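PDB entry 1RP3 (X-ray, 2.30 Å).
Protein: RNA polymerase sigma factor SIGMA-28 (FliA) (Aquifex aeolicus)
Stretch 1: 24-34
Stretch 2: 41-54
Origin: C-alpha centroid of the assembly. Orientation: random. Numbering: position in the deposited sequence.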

# COMPACT_ATOMS: atom_id res chain seq x y z
N LEU A 24 -7.64 5.65 10.34
CA LEU A 24 -7.61 5.30 8.93
C LEU A 24 -6.21 5.54 8.36
O LEU A 24 -5.69 4.70 7.61
CB LEU A 24 -8.68 6.09 8.16
CG LEU A 24 -8.78 5.75 6.67
CD1 LEU A 24 -8.96 4.25 6.46
CD2 LEU A 24 -9.93 6.53 6.06
N VAL A 25 -5.57 6.64 8.73
CA VAL A 25 -4.21 6.91 8.26
C VAL A 25 -3.24 5.82 8.74
O VAL A 25 -2.33 5.41 8.01
CB VAL A 25 -3.69 8.26 8.76
CG1 VAL A 25 -2.27 8.48 8.26
CG2 VAL A 25 -4.61 9.41 8.29
N LYS A 26 -3.46 5.34 9.96
CA LYS A 26 -2.61 4.31 10.56
C LYS A 26 -2.78 3.04 9.75
O LYS A 26 -1.80 2.44 9.30
CB LYS A 26 -3.05 4.05 12.01
CG LYS A 26 -1.99 3.54 12.97
CD LYS A 26 -1.13 2.45 12.41
CE LYS A 26 -0.62 1.51 13.49
NZ LYS A 26 -1.70 0.60 14.02
N ALA A 27 -4.03 2.64 9.54
CA ALA A 27 -4.36 1.43 8.81
C ALA A 27 -3.75 1.40 7.40
O ALA A 27 -3.16 0.40 6.98
CB ALA A 27 -5.83 1.27 8.75
N ILE A 28 -3.82 2.54 6.72
CA ILE A 28 -3.31 2.68 5.37
C ILE A 28 -1.78 2.62 5.35
O ILE A 28 -1.20 1.96 4.50
CB ILE A 28 -3.85 3.98 4.70
CG1 ILE A 28 -5.36 3.83 4.47
CG2 ILE A 28 -3.15 4.25 3.37
CD1 ILE A 28 -6.09 5.13 4.13
N ALA A 29 -1.14 3.29 6.30
CA ALA A 29 0.31 3.31 6.38
C ALA A 29 0.85 1.92 6.69
O ALA A 29 1.82 1.45 6.08
CB ALA A 29 0.77 4.31 7.43
N THR A 30 0.16 1.22 7.58
CA THR A 30 0.56 -0.13 7.96
C THR A 30 0.44 -1.07 6.74
O THR A 30 1.33 -1.88 6.48
CB THR A 30 -0.35 -0.66 9.13
OG1 THR A 30 -0.24 0.21 10.26
CG2 THR A 30 0.07 -2.06 9.57
N ASN A 31 -0.65 -0.96 6.00
CA ASN A 31 -0.87 -1.80 4.84
C ASN A 31 0.14 -1.56 3.74
O ASN A 31 0.60 -2.51 3.08
CB ASN A 31 -2.29 -1.64 4.32
CG ASN A 31 -2.63 -2.66 3.27
OD1 ASN A 31 -2.91 -2.30 2.13
ND2 ASN A 31 -2.58 -3.94 3.64
N ILE A 32 0.52 -0.30 3.55
CA ILE A 32 1.51 0.05 2.55
C ILE A 32 2.88 -0.42 3.04
O ILE A 32 3.68 -0.91 2.25
CB ILE A 32 1.50 1.58 2.26
CG1 ILE A 32 0.20 1.95 1.54
CG2 ILE A 32 2.67 1.99 1.40
CD1 ILE A 32 -0.00 3.44 1.38
N LYS A 33 3.10 -0.35 4.35
CA LYS A 33 4.37 -0.78 4.95
C LYS A 33 4.70 -2.24 4.64
O LYS A 33 5.86 -2.63 4.62
CB LYS A 33 4.37 -0.56 6.46
CG LYS A 33 4.99 0.76 6.89
CD LYS A 33 6.50 0.75 6.74
CE LYS A 33 7.16 -0.19 7.73
NZ LYS A 33 8.64 -0.30 7.52
N LYS A 34 3.68 -3.05 4.39
CA LYS A 34 3.92 -4.47 4.09
C LYS A 34 4.65 -4.69 2.77
O LYS A 34 5.20 -5.76 2.52
CB LYS A 34 2.60 -5.24 4.06
CG LYS A 34 1.89 -5.33 5.40
CD LYS A 34 0.54 -6.02 5.21
CE LYS A 34 -0.13 -6.33 6.53
NZ LYS A 34 -1.39 -7.08 6.32
N ASP A 41 10.40 4.31 7.65
CA ASP A 41 9.75 4.62 8.92
C ASP A 41 8.25 4.91 8.77
O ASP A 41 7.86 5.88 8.11
CB ASP A 41 10.48 5.80 9.56
CG ASP A 41 10.15 5.99 11.02
OD1 ASP A 41 9.13 5.46 11.51
OD2 ASP A 41 10.92 6.72 11.69
N ILE A 42 7.43 4.09 9.42
CA ILE A 42 5.98 4.24 9.33
C ILE A 42 5.51 5.61 9.80
O ILE A 42 4.43 6.06 9.42
CB ILE A 42 5.21 3.13 10.09
CG1 ILE A 42 3.72 3.18 9.72
CG2 ILE A 42 5.43 3.24 11.59
CD1 ILE A 42 2.86 2.14 10.40
N ARG A 43 6.33 6.28 10.60
CA ARG A 43 5.98 7.59 11.10
C ARG A 43 6.05 8.61 9.97
O ARG A 43 5.28 9.58 9.97
CB ARG A 43 6.87 7.96 12.30
CG ARG A 43 6.60 7.11 13.56
CD ARG A 43 7.60 7.41 14.69
NE ARG A 43 8.99 7.30 14.25
CZ ARG A 43 10.04 7.76 14.93
NH1 ARG A 43 9.89 8.35 16.10
NH2 ARG A 43 11.25 7.69 14.39
N ASP A 44 6.91 8.38 8.99
CA ASP A 44 7.00 9.28 7.83
C ASP A 44 5.73 9.15 7.00
O ASP A 44 5.10 10.17 6.64
CB ASP A 44 8.23 8.96 6.97
CG ASP A 44 9.52 9.50 7.57
OD1 ASP A 44 9.48 10.52 8.30
OD2 ASP A 44 10.58 8.90 7.29
N LEU A 45 5.32 7.90 6.77
CA LEU A 45 4.12 7.59 6.01
C LEU A 45 2.93 8.24 6.69
O LEU A 45 2.15 8.95 6.06
CB LEU A 45 3.90 6.08 5.95
CG LEU A 45 4.64 5.19 4.94
CD1 LEU A 45 5.84 5.86 4.37
CD2 LEU A 45 5.04 3.93 5.62
N ILE A 46 2.79 8.01 7.99
CA ILE A 46 1.69 8.59 8.75
C ILE A 46 1.74 10.11 8.68
O ILE A 46 0.71 10.75 8.49
CB ILE A 46 1.72 8.14 10.22
CG1 ILE A 46 1.49 6.63 10.30
CG2 ILE A 46 0.65 8.88 11.05
CD1 ILE A 46 1.55 6.10 11.73
N SER A 47 2.94 10.67 8.79
CA SER A 47 3.11 12.12 8.74
C SER A 47 2.50 12.69 7.48
O SER A 47 1.62 13.54 7.56
CB SER A 47 4.57 12.50 8.84
OG SER A 47 5.01 12.28 10.15
N TYR A 48 2.93 12.19 6.33
CA TYR A 48 2.40 12.65 5.05
C TYR A 48 0.93 12.31 4.92
O TYR A 48 0.14 13.10 4.43
CB TYR A 48 3.22 12.07 3.89
CG TYR A 48 4.56 12.76 3.74
CD1 TYR A 48 4.67 13.95 3.02
CD2 TYR A 48 5.71 12.25 4.34
CE1 TYR A 48 5.89 14.62 2.91
CE2 TYR A 48 6.94 12.91 4.25
CZ TYR A 48 7.02 14.09 3.53
OH TYR A 48 8.24 14.73 3.38
N GLY A 49 0.55 11.16 5.47
CA GLY A 49 -0.83 10.72 5.43
C GLY A 49 -1.76 11.65 6.18
O GLY A 49 -2.92 11.80 5.79
N VAL A 50 -1.27 12.27 7.25
CA VAL A 50 -2.07 13.20 8.04
C VAL A 50 -2.22 14.50 7.27
O VAL A 50 -3.29 15.10 7.28
CB VAL A 50 -1.45 13.43 9.45
CG1 VAL A 50 -2.12 14.61 10.16
CG2 VAL A 50 -1.63 12.19 10.29
N ILE A 51 -1.15 14.93 6.60
CA ILE A 51 -1.23 16.16 5.81
C ILE A 51 -2.32 15.94 4.75
O ILE A 51 -3.21 16.78 4.59
CB ILE A 51 0.10 16.50 5.13
CG1 ILE A 51 1.20 16.71 6.17
CG2 ILE A 51 -0.07 17.76 4.25
CD1 ILE A 51 0.92 17.88 7.07
N GLY A 52 -2.28 14.77 4.11
CA GLY A 52 -3.28 14.43 3.11
C GLY A 52 -4.69 14.46 3.69
O GLY A 52 -5.61 14.98 3.08
N LEU A 53 -4.83 13.93 4.90
CA LEU A 53 -6.12 13.90 5.59
C LEU A 53 -6.69 15.29 5.86
O LEU A 53 -7.86 15.55 5.60
CB LEU A 53 -5.97 13.12 6.89
CG LEU A 53 -7.09 13.27 7.93
CD1 LEU A 53 -8.44 12.83 7.37
CD2 LEU A 53 -6.74 12.47 9.17
N ILE A 54 -5.84 16.19 6.36
CA ILE A 54 -6.26 17.54 6.68
C ILE A 54 -6.70 18.30 5.43
O ILE A 54 -7.67 19.04 5.46
CB ILE A 54 -5.13 18.32 7.38
CG1 ILE A 54 -4.80 17.68 8.73
CG2 ILE A 54 -5.50 19.79 7.54
CD1 ILE A 54 -3.58 18.31 9.44

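The contact centres on Val25, whose CA-to-CB bond points toward the second helix and whose side chain sits as a knob in a hole formed by Ile46, Gly49, Val50 and Leu53. The distances define the fit: Val25 CG1 lies 3.8 Å from Gly49 C, 3.8 Å from Ile46 O and 4.1 Å from Ile46 CG2, while Val25 CG2 reaches Leu53 CD2 at 3.8 Å. Glycine suits the floor of this hole. A CB built in ideal geometry on Gly49 would stand 2.7 Å from Val25 CG1, a clash, so the bare backbone is what gives the valine room. The CA atoms of Val25 and Gly49 are 5.8 Å apart.

One turn along, Ala29 repeats the close approach, its CA 5.7 Å from the CA of Leu45. Here the small side chain belongs to the first helix: Ala29 CB packs 3.8 Å from Ile46 CG1, 3.9 Å from Leu45 CB and 3.9 Å from Ile42 CG1. A single methyl thus touches three larger apolar residues without holding the backbones apart. Between these two points the small residue changes sides, glycine in one helix and alanine in the other, and the helix axes approach to 9.1 Å. Their N-to-C directions make an angle of 135°, nearer antiparallel than parallel, so residues later in the first helix meet residues earlier in the second.

Outward from this centre, Ile42 bridges apolar and polar surroundings. With both chi angles in t, its extended side chain brings CD1 to 3.7 Å from Thr30 OG1 and 4.5 Å from Lys26 CD. The Thr30 hydroxyl is not left unpaired beside that methyl, since OG1 donates to Lys26 O at 2.9 Å within its own helix. Lys33 contributes its aliphatic part: its CG lies 3.4 Å from Leu45 CD2, a tight approach, and 3.9 Å from Ile42 CG1. Its amine is hydrogen-bonded just outside the stretches, so the chain can cover apolar neighbours while its amine keeps a hydrogen-bonding partner.

No hydrogen bond or salt bridge crosses the interface; the 465 Å² buried, summed over both sides, is a matter of packing. Polar bonding instead organises the start of the second helix. Asp41 caps it, OD1 accepting from Arg43 N at 3.1 Å, and Asp41 OD2 forms a salt bridge with Arg43 NH2 at 2.9 Å. Both CA-to-CB bonds point away from the first helix, leaving Ile42 between them in sequence to point toward it.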